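Local coordinates for protein thiamine phosphate pyrophosphorylase (Pyrococcus furiosus, PDB 1XI3) that probably condenses a thiazole phosphate with a pyrimidine pyrophosphate to form thiamine monophosphate, using magnesium, at residues Y131-V137 against I163-G169. Numbering follows the deposited sequence. Where two conformers were deposited one is given.
Sequences YLGAGSV and IPVVAIG
Leu-132 and Ala-134 hydrogen-bond through both their N-H and C=O groups to 163-169, joining the sixth and seventh strands of a TIM barrel in parallel. Leu-132 N donates to Pro-164 O (2.9 Å), and Val-166 N returns an almost straight hydrogen bond to Leu-132 O (2.8 Å, 174° at the hydrogen). Ala-134 N then donates to Val-166 O, while Ile-168 N meets Ala-134 O from above the carbonyl plane. Beyond a cis peptide between Gly-135 and Ser-136, Val-137 N donates to Ile-168 O (2.9 Å), which also receives CA-H...O contacts from Gly-135 and Ser-136.

Apolar contacts lie on both faces. On the helix side, the side chains of Ile-163 and Leu-132 cross at about a right angle (CD1 to CD2 3.6 Å), Ala-134 CB abuts Val-165 CG1 (3.8 Å), and Leu-154 of helix 150-160 packs on Ala-134, Val-137 and Ala-167. On the barrel interior, Val-166 CG2 meets Tyr-131 CD2 obliquely; the Tyr-131 hydroxyl is bonded to Tyr-18.

A sulfate near Gly-169 probably comes from the crystallisation liquor. Backbone hydrogen bonding that resumes past the cis peptide carries the strand pairing to Thr-140 and Gly-170, predicted to bind the thiazole phosphate substrate.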
loop_
_atom_site.group_PDB
_atom_site.type_symbol
_atom_site.label_atom_id
_atom_site.label_comp_id
_atom_site.label_asym_id
_atom_site.label_seq_id
_atom_site.Cartn_x
_atom_site.Cartn_y
_atom_site.Cartn_z
ATOM N N TYR A 131 3.685 13.890 -15.120
ATOM C CA TYR A 131 4.189 13.327 -16.361
ATOM C C TYR A 131 3.405 12.092 -16.691
ATOM O O TYR A 131 2.638 11.585 -15.872
ATOM C CB TYR A 131 5.713 13.011 -16.301
ATOM C CG TYR A 131 6.063 11.837 -15.411
ATOM C CD1 TYR A 131 6.230 11.995 -14.016
ATOM C CD2 TYR A 131 6.186 10.559 -15.933
ATOM C CE1 TYR A 131 6.528 10.899 -13.192
ATOM C CE2 TYR A 131 6.478 9.466 -15.115
ATOM C CZ TYR A 131 6.630 9.636 -13.745
ATOM O OH TYR A 131 6.886 8.521 -12.971
ATOM N N LEU A 132 3.588 11.647 -17.925
ATOM C CA LEU A 132 2.917 10.455 -18.426
ATOM C C LEU A 132 3.933 9.397 -18.735
ATOM O O LEU A 132 4.996 9.671 -19.311
ATOM C CB LEU A 132 2.152 10.733 -19.740
ATOM C CG LEU A 132 1.113 11.834 -19.672
ATOM C CD1 LEU A 132 0.396 11.928 -21.025
ATOM C CD2 LEU A 132 0.123 11.570 -18.580
ATOM N N GLY A 133 3.582 8.158 -18.385
ATOM C CA GLY A 133 4.225 6.968 -18.925
ATOM C C GLY A 133 3.306 6.431 -20.027
ATOM O O GLY A 133 2.340 5.775 -19.722
ATOM N N ALA A 134 3.656 6.710 -21.279
ATOM C CA ALA A 134 2.785 6.349 -22.443
ATOM C C ALA A 134 3.291 5.093 -23.086
ATOM O O ALA A 134 4.439 5.018 -23.529
ATOM C CB ALA A 134 2.738 7.486 -23.448
ATOM N N GLY A 135 2.458 4.038 -23.108
ATOM C CA GLY A 135 2.850 2.795 -23.713
ATOM C C GLY A 135 1.652 1.858 -23.874
ATOM O O GLY A 135 0.541 2.276 -23.675
ATOM N N SER A 136 1.884 0.597 -24.187
ATOM C CA SER A 136 3.172 0.037 -24.509
ATOM C C SER A 136 3.513 0.394 -25.950
ATOM O O SER A 136 2.695 0.223 -26.850
ATOM C CB SER A 136 3.135 -1.476 -24.352
ATOM O OG SER A 136 4.438 -2.007 -24.422
ATOM N N VAL A 137 4.707 0.930 -26.180
ATOM C CA VAL A 137 5.057 1.296 -27.569
ATOM C C VAL A 137 5.055 0.022 -28.466
ATOM O O VAL A 137 4.451 0.001 -29.576
ATOM C CB VAL A 137 6.405 1.999 -27.656
ATOM C CG1 VAL A 137 6.706 2.423 -29.085
ATOM C CG2 VAL A 137 6.414 3.222 -26.761
ATOM N N ILE A 163 2.428 18.294 -20.686
ATOM C CA ILE A 163 3.303 17.736 -19.653
ATOM C C ILE A 163 4.301 16.728 -20.259
ATOM O O ILE A 163 4.102 16.212 -21.376
ATOM C CB ILE A 163 2.509 17.033 -18.514
ATOM C CG1 ILE A 163 1.544 15.945 -19.058
ATOM C CG2 ILE A 163 1.730 18.052 -17.686
ATOM C CD1 ILE A 163 0.903 15.088 -18.018
ATOM N N PRO A 164 5.427 16.469 -19.544
ATOM C CA PRO A 164 6.382 15.528 -20.062
ATOM C C PRO A 164 5.826 14.137 -20.291
ATOM O O PRO A 164 4.961 13.683 -19.539
ATOM C CB PRO A 164 7.453 15.470 -18.992
ATOM C CG PRO A 164 7.330 16.773 -18.270
ATOM C CD PRO A 164 5.888 17.089 -18.295
ATOM N N VAL A 165 6.343 13.511 -21.330
ATOM C CA VAL A 165 5.942 12.151 -21.725
ATOM C C VAL A 165 7.180 11.260 -21.770
ATOM O O VAL A 165 8.158 11.574 -22.469
ATOM C CB VAL A 165 5.239 12.145 -23.105
ATOM C CG1 VAL A 165 4.833 10.702 -23.491
ATOM C CG2 VAL A 165 4.075 13.119 -23.124
ATOM N N VAL A 166 7.129 10.150 -21.016
ATOM C CA VAL A 166 8.126 9.100 -21.053
ATOM C C VAL A 166 7.514 7.909 -21.795
ATOM O O VAL A 166 6.438 7.422 -21.422
ATOM C CB VAL A 166 8.535 8.678 -19.641
ATOM C CG1 VAL A 166 9.562 7.604 -19.695
ATOM C CG2 VAL A 166 9.070 9.894 -18.871
ATOM N N ALA A 167 8.159 7.470 -22.869
ATOM C CA ALA A 167 7.696 6.276 -23.607
ATOM C C ALA A 167 8.029 5.041 -22.801
ATOM O O ALA A 167 9.084 4.991 -22.167
ATOM C CB ALA A 167 8.409 6.180 -24.961
ATOM N N ILE A 168 7.172 4.002 -22.869
ATOM C CA ILE A 168 7.457 2.770 -22.212
ATOM C C ILE A 168 6.926 1.586 -23.020
ATOM O O ILE A 168 5.890 1.703 -23.690
ATOM C CB ILE A 168 6.860 2.743 -20.756
ATOM C CG1 ILE A 168 7.400 1.530 -19.999
ATOM C CG2 ILE A 168 5.352 2.813 -20.783
ATOM C CD1 ILE A 168 7.110 1.495 -18.533
ATOM N N GLY A 169 7.642 0.476 -22.931
ATOM C CA GLY A 169 7.140 -0.800 -23.389
ATOM C C GLY A 169 7.878 -1.335 -24.591
ATOM O O GLY A 169 7.732 -0.810 -25.704
#